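Local coordinates for protein cytochrome c (Shewanella violacea, PDB 6A3L) that binds a covalently attached heme c inside a bundle of helices and probably serves in electron transfer, at residues N2-E5 and A6-I10; T77-S80 and D81-A84; K85-S88 and L89-N92; S102-K105 and K106-K109; Q110-M113 and K114-S118. All coordinates share one frame; numbering follows the deposited sequence.

All five contacts are local, along a helix or at its start. Contacts 1, 2 and 4 lie at the surface and include helix N-caps, at Glu5, Asp78 and Asp104. Contacts 3 and 5 are partly buried mid-helix turns. Contacts 2 and 3 share helix 79-99, and both touch the heme. Contacts 4 and 5 share helix 105-126. Contacts 3 and 5 also meet each other, Asn92 packing on Lys114, Val115 and Ser118. The chemistry follows the place. Carboxylates mark the helix starts, and contact 2 adds a salt bridge. Contacts 3 and 5 turn apolar groups inward and keep charged ones outside. Contacts 1 and 4 lie far apart, their centres about 40 Å from each other.

Contact 1: N2-E5 and A6-I10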
# COMPACT_ATOMS: atom_id res chain seq x y z
N ASN A 2 14.99 10.05 -2.03
CA ASN A 2 14.09 9.44 -3.01
C ASN A 2 13.02 10.41 -3.50
O ASN A 2 12.65 10.38 -4.68
CB ASN A 2 13.46 8.17 -2.45
CG ASN A 2 13.26 7.11 -3.52
OD1 ASN A 2 13.69 7.28 -4.67
ND2 ASN A 2 12.59 6.01 -3.15
N PHE A 3 12.55 11.30 -2.62
CA PHE A 3 11.44 12.20 -2.91
C PHE A 3 11.95 13.53 -3.43
O PHE A 3 12.84 14.15 -2.83
CB PHE A 3 10.60 12.40 -1.65
CG PHE A 3 10.20 11.12 -1.00
CD1 PHE A 3 10.89 10.64 0.10
CD2 PHE A 3 9.16 10.37 -1.51
CE1 PHE A 3 10.53 9.44 0.69
CE2 PHE A 3 8.79 9.17 -0.92
CZ PHE A 3 9.48 8.70 0.18
N LYS A 4 11.39 13.98 -4.56
CA LYS A 4 11.83 15.23 -5.18
C LYS A 4 11.59 16.43 -4.26
O LYS A 4 12.46 17.31 -4.15
CB LYS A 4 11.13 15.40 -6.52
CG LYS A 4 11.58 16.63 -7.30
CD LYS A 4 11.89 16.31 -8.76
CE LYS A 4 13.03 17.17 -9.27
NZ LYS A 4 12.62 18.59 -9.44
N GLU A 5 10.42 16.51 -3.62
CA GLU A 5 10.08 17.58 -2.68
C GLU A 5 9.48 16.98 -1.42
O GLU A 5 9.09 15.81 -1.40
CB GLU A 5 9.10 18.60 -3.27
CG GLU A 5 9.64 19.36 -4.47
CD GLU A 5 8.58 19.61 -5.53
OE1 GLU A 5 8.92 20.10 -6.63
OE2 GLU A 5 7.39 19.31 -5.25
N ALA A 6 9.41 17.79 -0.36
CA ALA A 6 8.80 17.34 0.88
C ALA A 6 7.34 16.96 0.68
O ALA A 6 6.86 16.00 1.28
CB ALA A 6 8.93 18.41 1.96
N ASP A 7 6.64 17.67 -0.19
CA ASP A 7 5.24 17.35 -0.45
C ASP A 7 5.09 15.94 -1.02
O ASP A 7 4.06 15.29 -0.81
CB ASP A 7 4.66 18.38 -1.41
CG ASP A 7 4.79 19.79 -0.88
OD1 ASP A 7 5.21 20.69 -1.65
OD2 ASP A 7 4.53 19.98 0.33
N ASP A 8 6.10 15.46 -1.75
CA ASP A 8 6.03 14.10 -2.25
C ASP A 8 6.17 13.11 -1.10
O ASP A 8 5.45 12.10 -1.05
CB ASP A 8 7.11 13.88 -3.31
CG ASP A 8 6.95 14.82 -4.53
OD1 ASP A 8 5.85 15.38 -4.76
OD2 ASP A 8 7.93 14.99 -5.29
N ALA A 9 7.08 13.38 -0.15
CA ALA A 9 7.23 12.54 1.03
C ALA A 9 6.01 12.61 1.93
O ALA A 9 5.62 11.61 2.54
CB ALA A 9 8.49 12.93 1.80
N ILE A 10 5.43 13.81 2.08
CA ILE A 10 4.22 13.93 2.89
C ILE A 10 3.07 13.16 2.24
O ILE A 10 2.36 12.39 2.90
CB ILE A 10 3.85 15.41 3.10
CG1 ILE A 10 4.85 16.07 4.03
CG2 ILE A 10 2.47 15.53 3.66
CD1 ILE A 10 4.59 17.54 4.24
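Phe3 lays one face of its ring over Ala9, and Asp8 reaches back to the backbone of Glu5. These contacts form the N-terminal cap of helix 6-31, with Glu5 in the N-cap position. The Phe3 ring and Ala9 meet face-on. Ala9 CA lies 4.0 Å from the centroid of the Phe3 ring and 17° off its normal, a CH-pi contact. Ala9 CB sits over the same ring, 3.7 Å from Phe3 CD1. Asp8 approaches from the helix. Its CG stands opposite the carbonyl carbon (chi1 -61°), which turns the carboxylate toward the residues before the helix. There Asp8 OD2 accepts a weak hydrogen bond from Glu5 N at 3.4 Å. This is the helix-to-cap half of a capping box. Lys4 CB lies alongside the same oxygen, while the end of the lysine leads away. Glu5 O receives two weak backbone bonds, from Asp8 N at 3.0 Å and from Ala9 N at 3.4 Å, and these begin the helix. Phe3 also places the cap in the assembly. Its ring meets Tyr12 of the same chain at a steep angle and His22 of the second subunit with nearly parallel planes. The carboxylates of Glu5 and Asp8 come near each other as like charges, which the helix N-terminus probably eases. Glu5 OE2 is 4.2 Å from Asp8 OD1, the oxygen that does not take the bond from Glu5 N.

Contact 2: T77-S80 and D81-A84; sequences TDKS and DFDA. With HEC (heme c), chain C.
Lys79 NZ forms a salt bridge with Asp83, one turn further along the helix. Lys79 NZ lies 2.9 Å from Asp83 OD1 and uses the syn lone pair of that oxygen. A weak second bond reaches Asp83 OD2. The lysine chain bends at chi2 (57°) and again at chi4, which brings NZ round to the oxygen side of the Asp83 carboxylate. Lys79 CD also lies 3.4 Å from Asp83 OD1. A methionine in place of Lys79 would probably leave the Asp83 carboxylate without its positive mate and freer to turn. The backbone holds the pair in step. Asp83 N bonds to Lys79 O at 2.9 Å, nearly straight at 170°. Before it, Asp78 is the N-cap, and Asp78 O accepts from Phe82 N at 3.2 Å. Asp78 OD1 packs against Asp81 CB, while Asp81 OD1 is bonded to Tyr126 OH. Phe82 belongs to the heme pocket. Heme CBC lies over one face of its ring, and Phe82 CE1 comes within 3.5 Å of heme CAC. Phe60 and Tyr126 meet the Phe82 ring edge-to-face. Thus the first turn of helix 79-99 packs on helix 105-126 through Phe82 and Cys122, and on the loop at Leu57.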
# COMPACT_ATOMS: atom_id res chain seq x y z
N THR A 77 12.69 15.44 16.69
CA THR A 77 13.47 15.59 17.92
C THR A 77 13.58 14.27 18.67
O THR A 77 14.51 14.09 19.45
CB THR A 77 12.86 16.66 18.82
OG1 THR A 77 11.59 16.21 19.32
CG2 THR A 77 12.69 17.99 18.06
N ASP A 78 12.63 13.37 18.48
CA ASP A 78 12.70 12.04 19.08
C ASP A 78 12.57 10.92 18.04
O ASP A 78 11.90 9.91 18.28
CB ASP A 78 11.64 11.88 20.17
CG ASP A 78 12.08 10.92 21.25
OD1 ASP A 78 12.97 10.07 20.98
OD2 ASP A 78 11.56 11.05 22.37
N LYS A 79 13.25 11.06 16.89
CA LYS A 79 13.08 10.12 15.78
C LYS A 79 13.38 8.68 16.20
O LYS A 79 12.76 7.74 15.68
CB LYS A 79 14.00 10.54 14.63
CG LYS A 79 13.77 9.81 13.32
CD LYS A 79 12.33 9.96 12.84
CE LYS A 79 12.24 9.71 11.33
NZ LYS A 79 12.98 8.46 10.95
N SER A 80 14.30 8.50 17.13
CA SER A 80 14.62 7.15 17.62
C SER A 80 13.37 6.45 18.16
O SER A 80 13.09 5.30 17.81
CB SER A 80 15.71 7.25 18.68
OG SER A 80 16.16 5.98 19.06
N ASP A 81 12.61 7.14 19.02
CA ASP A 81 11.40 6.57 19.60
C ASP A 81 10.28 6.40 18.57
O ASP A 81 9.51 5.42 18.63
CB ASP A 81 10.91 7.44 20.76
CG ASP A 81 9.56 7.00 21.30
OD1 ASP A 81 8.57 7.75 21.13
OD2 ASP A 81 9.48 5.90 21.87
N PHE A 82 10.15 7.34 17.64
CA PHE A 82 9.12 7.24 16.62
C PHE A 82 9.34 6.01 15.76
O PHE A 82 8.41 5.23 15.51
CB PHE A 82 9.10 8.52 15.78
CG PHE A 82 8.07 8.52 14.68
CD1 PHE A 82 6.77 8.90 14.93
CD2 PHE A 82 8.43 8.20 13.37
CE1 PHE A 82 5.82 8.94 13.91
CE2 PHE A 82 7.49 8.22 12.34
CZ PHE A 82 6.19 8.59 12.61
N ASP A 83 10.59 5.78 15.33
CA ASP A 83 10.88 4.60 14.53
C ASP A 83 10.54 3.34 15.30
O ASP A 83 10.00 2.38 14.74
CB ASP A 83 12.36 4.58 14.11
CG ASP A 83 12.74 5.72 13.15
OD1 ASP A 83 11.88 6.58 12.85
OD2 ASP A 83 13.89 5.71 12.68
N ALA A 84 10.85 3.33 16.60
CA ALA A 84 10.53 2.18 17.43
C ALA A 84 9.03 1.88 17.42
O ALA A 84 8.62 0.72 17.25
CB ALA A 84 11.02 2.43 18.86
FE HEC C . -1.25 6.87 11.57
CHA HEC C . -1.72 9.81 9.79
CHB HEC C . -4.16 5.63 10.31
CHC HEC C . -0.47 3.68 12.77
CHD HEC C . 1.73 8.03 12.69
NA HEC C . -2.65 7.59 10.28
C1A HEC C . -2.68 8.83 9.69
C2A HEC C . -3.91 8.93 8.96
C3A HEC C . -4.58 7.78 9.10
C4A HEC C . -3.80 6.91 9.93
CMA HEC C . -5.97 7.45 8.48
CAA HEC C . -4.35 10.15 8.14
CBA HEC C . -3.63 10.00 6.79
CGA HEC C . -4.23 11.00 5.84
O1A HEC C . -5.26 10.63 5.23
O2A HEC C . -3.72 12.14 5.71
NB HEC C . -2.13 4.95 11.50
C1B HEC C . -3.40 4.72 11.01
C2B HEC C . -3.78 3.37 11.37
C3B HEC C . -2.78 2.81 12.07
C4B HEC C . -1.71 3.80 12.15
CMB HEC C . -5.15 2.76 10.98
CAB HEC C . -2.71 1.37 12.65
CBB HEC C . -3.24 0.33 11.97
NC HEC C . 0.34 6.02 12.51
C1C HEC C . 0.44 4.72 12.97
C2C HEC C . 1.68 4.61 13.72
C3C HEC C . 2.28 5.81 13.74
C4C HEC C . 1.45 6.71 12.95
CMC HEC C . 2.13 3.31 14.43
CAC HEC C . 3.63 6.22 14.40
CBC HEC C . 4.66 5.37 14.48
ND HEC C . -0.20 8.60 11.27
C1D HEC C . 1.02 8.87 11.86
C2D HEC C . 1.42 10.19 11.46
C3D HEC C . 0.47 10.70 10.66
C4D HEC C . -0.57 9.71 10.53
CMD HEC C . 2.73 10.88 11.92
CAD HEC C . 0.48 12.09 9.98
CBD HEC C . 0.82 11.98 8.49
CGD HEC C . 0.81 13.36 7.86
O1D HEC C . -0.28 13.98 7.77
O2D HEC C . 1.88 13.86 7.46

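Contact 3: K85-S88 and L89-N92. With HEC (heme c), chain C.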
# COMPACT_ATOMS: atom_id res chain seq x y z
N LYS A 85 8.20 2.91 17.58
CA LYS A 85 6.75 2.70 17.54
C LYS A 85 6.32 2.14 16.19
O LYS A 85 5.46 1.25 16.13
CB LYS A 85 6.02 4.02 17.84
CG LYS A 85 6.27 4.55 19.26
CD LYS A 85 5.52 5.85 19.52
CE LYS A 85 5.69 6.31 20.95
NZ LYS A 85 5.21 5.29 21.92
N MET A 86 6.91 2.64 15.11
CA MET A 86 6.59 2.12 13.78
C MET A 86 7.01 0.67 13.65
O MET A 86 6.27 -0.15 13.09
CB MET A 86 7.24 2.99 12.70
CG MET A 86 6.63 2.74 11.33
SD MET A 86 4.96 3.40 11.30
CE MET A 86 5.30 5.14 11.09
N VAL A 87 8.20 0.34 14.15
CA VAL A 87 8.64 -1.06 14.09
C VAL A 87 7.68 -1.95 14.87
O VAL A 87 7.37 -3.07 14.44
CB VAL A 87 10.08 -1.19 14.64
CG1 VAL A 87 10.51 -2.65 14.66
CG2 VAL A 87 11.05 -0.37 13.81
N SER A 88 7.18 -1.45 16.01
CA SER A 88 6.18 -2.19 16.78
C SER A 88 4.89 -2.36 16.00
O SER A 88 4.25 -3.42 16.06
CB SER A 88 5.90 -1.48 18.11
OG SER A 88 6.82 -1.87 19.10
N LEU A 89 4.46 -1.31 15.28
CA LEU A 89 3.28 -1.46 14.45
C LEU A 89 3.46 -2.61 13.48
O LEU A 89 2.53 -3.39 13.24
CB LEU A 89 2.98 -0.16 13.69
CG LEU A 89 1.81 -0.19 12.70
CD1 LEU A 89 0.44 -0.31 13.39
CD2 LEU A 89 1.85 1.03 11.83
N GLN A 90 4.65 -2.73 12.90
CA GLN A 90 4.93 -3.83 11.97
C GLN A 90 4.86 -5.17 12.68
O GLN A 90 4.17 -6.09 12.22
CB GLN A 90 6.29 -3.61 11.31
CG GLN A 90 6.33 -2.35 10.46
CD GLN A 90 7.75 -1.89 10.16
OE1 GLN A 90 8.73 -2.53 10.56
NE2 GLN A 90 7.87 -0.78 9.44
N ASP A 91 5.53 -5.28 13.82
CA ASP A 91 5.50 -6.55 14.56
C ASP A 91 4.08 -6.91 14.96
O ASP A 91 3.66 -8.07 14.79
CB ASP A 91 6.42 -6.48 15.79
CG ASP A 91 7.91 -6.46 15.42
OD1 ASP A 91 8.23 -6.56 14.22
OD2 ASP A 91 8.75 -6.39 16.34
N ASN A 92 3.31 -5.94 15.47
CA ASN A 92 1.92 -6.20 15.82
C ASN A 92 1.08 -6.55 14.59
O ASN A 92 0.16 -7.37 14.67
CB ASN A 92 1.32 -5.00 16.53
CG ASN A 92 1.96 -4.75 17.87
OD1 ASN A 92 2.80 -5.51 18.31
ND2 ASN A 92 1.54 -3.68 18.52
FE HEC C . -1.25 6.87 11.57
CHA HEC C . -1.72 9.81 9.79
CHB HEC C . -4.16 5.63 10.31
CHC HEC C . -0.47 3.68 12.77
CHD HEC C . 1.73 8.03 12.69
NA HEC C . -2.65 7.59 10.28
C1A HEC C . -2.68 8.83 9.69
C2A HEC C . -3.91 8.93 8.96
C3A HEC C . -4.58 7.78 9.10
C4A HEC C . -3.80 6.91 9.93
CMA HEC C . -5.97 7.45 8.48
CAA HEC C . -4.35 10.15 8.14
CBA HEC C . -3.63 10.00 6.79
CGA HEC C . -4.23 11.00 5.84
O1A HEC C . -5.26 10.63 5.23
O2A HEC C . -3.72 12.14 5.71
NB HEC C . -2.13 4.95 11.50
C1B HEC C . -3.40 4.72 11.01
C2B HEC C . -3.78 3.37 11.37
C3B HEC C . -2.78 2.81 12.07
C4B HEC C . -1.71 3.80 12.15
CMB HEC C . -5.15 2.76 10.98
CAB HEC C . -2.71 1.37 12.65
CBB HEC C . -3.24 0.33 11.97
NC HEC C . 0.34 6.02 12.51
C1C HEC C . 0.44 4.72 12.97
C2C HEC C . 1.68 4.61 13.72
C3C HEC C . 2.28 5.81 13.74
C4C HEC C . 1.45 6.71 12.95
CMC HEC C . 2.13 3.31 14.43
CAC HEC C . 3.63 6.22 14.40
CBC HEC C . 4.66 5.37 14.48
ND HEC C . -0.20 8.60 11.27
C1D HEC C . 1.02 8.87 11.86
C2D HEC C . 1.42 10.19 11.46
C3D HEC C . 0.47 10.70 10.66
C4D HEC C . -0.57 9.71 10.53
CMD HEC C . 2.73 10.88 11.92
CAD HEC C . 0.48 12.09 9.98
CBD HEC C . 0.82 11.98 8.49
CGD HEC C . 0.81 13.36 7.86
O1D HEC C . -0.28 13.98 7.77
O2D HEC C . 1.88 13.86 7.46
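Lys85 to Ser88 accept backbone bonds from Leu89 to Asn92 in regular alpha-helical i to i+4 order, at 2.8 to 3.1 Å from N to O. On the heme side, Met86 and Leu89 lie side by side and point the same way. Met86 SD is 3.9 Å from Leu89 CD2. The methionine chain bends at chi2 (70°) and chi3 (78°), and its methyl is carried to the heme, with Met86 CE 3.5 Å from heme CBC. The leucine branches divide the work. Leu89 CD2 touches heme CMC at 3.5 Å, and Leu89 CD1 meets heme CAB at 3.6 Å. From helix 6-31, Phe17 packs on Met86 and Met20 on Leu89. Gln90 runs across Met86, with Gln90 CG 3.4 Å from Met86 O, and its NE2 makes a weak bond to Ser53 O. A valine in place of Gln90 would probably leave Ser53 O without this partner and uncover part of Met86. Asn92 gives a weak bond from ND2 to Lys114 O on helix 105-126. The chemistry thus splits in two: apolar thioether and alkyl contacts hold the heme edge, while two weak amide bonds join the helix to its neighbours.

Contact 4: S102-K105 and K106-K109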
# COMPACT_ATOMS: atom_id res chain seq x y z
N SER A 102 -5.50 -18.79 12.14
CA SER A 102 -6.35 -19.57 13.04
C SER A 102 -7.74 -18.95 13.19
O SER A 102 -7.94 -17.74 13.04
CB SER A 102 -5.70 -19.74 14.41
OG SER A 102 -6.57 -20.43 15.27
N ASP A 103 -8.72 -19.78 13.54
CA ASP A 103 -10.10 -19.33 13.72
C ASP A 103 -10.48 -19.16 15.19
O ASP A 103 -11.67 -19.27 15.55
CB ASP A 103 -11.08 -20.24 12.97
CG ASP A 103 -11.42 -21.52 13.73
OD1 ASP A 103 -10.61 -22.47 13.70
OD2 ASP A 103 -12.52 -21.56 14.33
N ASP A 104 -9.50 -18.88 16.05
CA ASP A 104 -9.79 -18.62 17.45
C ASP A 104 -10.22 -17.16 17.41
O ASP A 104 -9.44 -16.31 16.98
CB ASP A 104 -8.53 -18.79 18.30
CG ASP A 104 -8.79 -18.53 19.77
OD1 ASP A 104 -9.92 -18.15 20.13
OD2 ASP A 104 -7.85 -18.72 20.58
N LYS A 105 -11.43 -16.86 17.85
CA LYS A 105 -11.90 -15.48 17.74
C LYS A 105 -11.30 -14.59 18.82
O LYS A 105 -10.96 -13.43 18.55
CB LYS A 105 -13.42 -15.44 17.76
CG LYS A 105 -14.09 -15.78 16.42
CD LYS A 105 -14.18 -14.58 15.47
CE LYS A 105 -14.99 -14.89 14.21
NZ LYS A 105 -14.48 -16.12 13.55
N LYS A 106 -11.10 -15.12 20.04
CA LYS A 106 -10.60 -14.28 21.11
C LYS A 106 -9.13 -13.93 20.88
O LYS A 106 -8.73 -12.80 21.18
CB LYS A 106 -10.82 -14.96 22.47
CG LYS A 106 -10.08 -14.30 23.64
CD LYS A 106 -10.02 -15.18 24.89
CE LYS A 106 -11.01 -14.69 25.95
NZ LYS A 106 -10.48 -14.86 27.33
N LEU A 107 -8.46 -14.79 20.13
CA LEU A 107 -7.09 -14.54 19.72
C LEU A 107 -7.11 -13.44 18.63
O LEU A 107 -6.23 -12.59 18.61
CB LEU A 107 -6.45 -15.81 19.17
CG LEU A 107 -4.92 -15.80 19.05
CD1 LEU A 107 -4.34 -17.14 19.49
CD2 LEU A 107 -4.51 -15.48 17.62
N LEU A 108 -8.11 -13.47 17.74
CA LEU A 108 -8.21 -12.45 16.70
C LEU A 108 -8.50 -11.09 17.30
O LEU A 108 -7.85 -10.10 16.95
CB LEU A 108 -9.24 -12.84 15.64
CG LEU A 108 -8.59 -13.60 14.49
CD1 LEU A 108 -7.59 -12.68 13.83
CD2 LEU A 108 -7.87 -14.89 14.89
N LYS A 109 -9.45 -11.02 18.21
CA LYS A 109 -9.81 -9.74 18.80
C LYS A 109 -8.63 -9.11 19.52
O LYS A 109 -8.34 -7.92 19.33
CB LYS A 109 -11.00 -9.91 19.75
CG LYS A 109 -12.26 -10.38 19.03
CD LYS A 109 -13.48 -10.44 19.93
CE LYS A 109 -14.74 -10.73 19.11
NZ LYS A 109 -15.93 -11.04 19.94
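Asp104 holds CG opposite its backbone N (chi1 -180°), and Leu108 turns CG away from its carbonyl carbon (chi1 -92°). The first torsion sets a carboxylate over the opening turn of helix 105-126. The second brings CD2 against the carbonyls of the loop before it. Asp104 is the N-cap of this helix. Asp104 OD1 accepts a weak capping bond from Lys106 N at 3.3 Å, bent to 133°. Its other oxygen faces an apolar neighbour, with Asp104 OD2 3.5 Å from Leu107 CB. The two side chains cross at about a right angle. Leu108 CD2 lies against two loop carbonyls. Leu108 CD2 is 3.4 Å from Ser102 O and closer still to Asp104 O, a contact short enough to be doubtful. The backbone carries the helix onward, with Leu108 N bonded to Asp104 O at 3.2 Å and Lys109 N to Lys105 O at 2.9 Å. The aliphatic part of Lys109 also packs on that carbonyl, Lys109 CG lying 3.4 Å from Lys105 O. Before the cap, Ser102 OG accepts a weak bond from Asp104 N. Beyond the contact, Leu107 and Leu108 pack on Ala99 of helix 79-99, and Lys105 makes a cation-pi contact with Phe37. The heme is far off, about 14 Å from the Leu108 side chain. A negative carboxylate at the helix N-terminus is likely to be favoured by the N-H groups of the first turn.

Contact 5: Q110-M113 and K114-S118; sequences QSFM and KVAKS
Phe112, Val115 and Ala116 form the close side of this turn of helix 105-126, while Gln110, Met113, Lys114 and Lys117 make the exposed side. On the close side the side chains rest mainly on the backbone one turn back. Val115 CB is 3.4 Å from Phe112 O, and Val115 CG2 is 3.6 Å from Ser111 O. The ring contact is looser and oblique, with Phe112 CE2 4.4 Å from Ala116 CB. Phe112 puts CG opposite its backbone N (chi1 174°), and the ring reaches helix 6-31, where it stacks with Phe24. Phe112 O is gripped twice, by Ala116 N at 3.0 Å and weakly by Val115 N at 3.1 Å. On the solvent side little but the backbone joins the two segments. Lys117 N bonds to Met113 O at 2.7 Å, and Lys114 N to Gln110 O at 3.0 Å. The Lys114 chain extends outward, and the end of Lys117 also leads away. The buried side packs into the four-helix bundle of cytochrome c', against helices 6-31 and 79-99. Val115 and Ser118 belong to the heme c pocket and lead into the CXXCH motif, where Cys119 and Cys122 hold the heme covalently and His123 is the axial ligand of the iron.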
# COMPACT_ATOMS: atom_id res chain seq x y z
N GLN A 110 -7.91 -9.88 20.35
CA GLN A 110 -6.84 -9.26 21.13
C GLN A 110 -5.65 -8.89 20.25
O GLN A 110 -5.07 -7.81 20.41
CB GLN A 110 -6.45 -10.17 22.31
CG GLN A 110 -5.30 -11.13 22.09
CD GLN A 110 -5.04 -11.99 23.32
OE1 GLN A 110 -5.91 -12.14 24.19
NE2 GLN A 110 -3.84 -12.55 23.42
N SER A 111 -5.29 -9.74 19.29
CA SER A 111 -4.18 -9.37 18.42
C SER A 111 -4.54 -8.17 17.54
O SER A 111 -3.67 -7.34 17.23
CB SER A 111 -3.77 -10.57 17.57
OG SER A 111 -2.52 -10.32 16.94
N PHE A 112 -5.81 -8.04 17.17
CA PHE A 112 -6.30 -6.84 16.51
C PHE A 112 -6.10 -5.61 17.37
O PHE A 112 -5.70 -4.55 16.88
CB PHE A 112 -7.78 -7.01 16.18
CG PHE A 112 -8.43 -5.78 15.63
CD1 PHE A 112 -8.51 -5.58 14.26
CD2 PHE A 112 -9.01 -4.84 16.47
CE1 PHE A 112 -9.12 -4.45 13.74
CE2 PHE A 112 -9.63 -3.71 15.96
CZ PHE A 112 -9.69 -3.52 14.59
N MET A 113 -6.40 -5.72 18.67
CA MET A 113 -6.37 -4.58 19.58
C MET A 113 -4.95 -4.13 19.86
O MET A 113 -4.70 -2.93 20.07
CB MET A 113 -7.05 -4.96 20.90
CG MET A 113 -8.56 -5.07 20.83
SD MET A 113 -9.42 -3.51 20.58
CE MET A 113 -10.74 -4.03 19.47
N LYS A 114 -4.01 -5.07 19.92
CA LYS A 114 -2.62 -4.69 20.06
C LYS A 114 -2.17 -3.82 18.88
O LYS A 114 -1.29 -2.96 19.04
CB LYS A 114 -1.75 -5.95 20.19
CG LYS A 114 -0.28 -5.70 20.51
CD LYS A 114 0.38 -6.96 21.05
CE LYS A 114 1.85 -6.73 21.39
NZ LYS A 114 2.47 -7.94 22.02
N VAL A 115 -2.73 -4.04 17.68
CA VAL A 115 -2.45 -3.15 16.56
C VAL A 115 -3.17 -1.82 16.76
O VAL A 115 -2.60 -0.74 16.56
CB VAL A 115 -2.84 -3.79 15.21
CG1 VAL A 115 -2.60 -2.80 14.09
CG2 VAL A 115 -2.09 -5.08 14.97
N ALA A 116 -4.45 -1.88 17.12
CA ALA A 116 -5.20 -0.65 17.32
C ALA A 116 -4.50 0.23 18.35
O ALA A 116 -4.49 1.46 18.24
CB ALA A 116 -6.64 -0.96 17.75
N LYS A 117 -3.90 -0.40 19.36
CA LYS A 117 -3.17 0.34 20.38
C LYS A 117 -1.97 1.06 19.76
O LYS A 117 -1.67 2.19 20.14
CB LYS A 117 -2.74 -0.63 21.50
CG LYS A 117 -1.97 -0.03 22.67
CD LYS A 117 -2.03 -0.94 23.92
CE LYS A 117 -0.64 -1.34 24.46
NZ LYS A 117 0.04 -0.28 25.27
N SER A 118 -1.33 0.45 18.75
CA SER A 118 -0.25 1.14 18.04
C SER A 118 -0.75 2.39 17.33
O SER A 118 -0.15 3.46 17.43
CB SER A 118 0.42 0.21 17.03
OG SER A 118 1.54 -0.45 17.58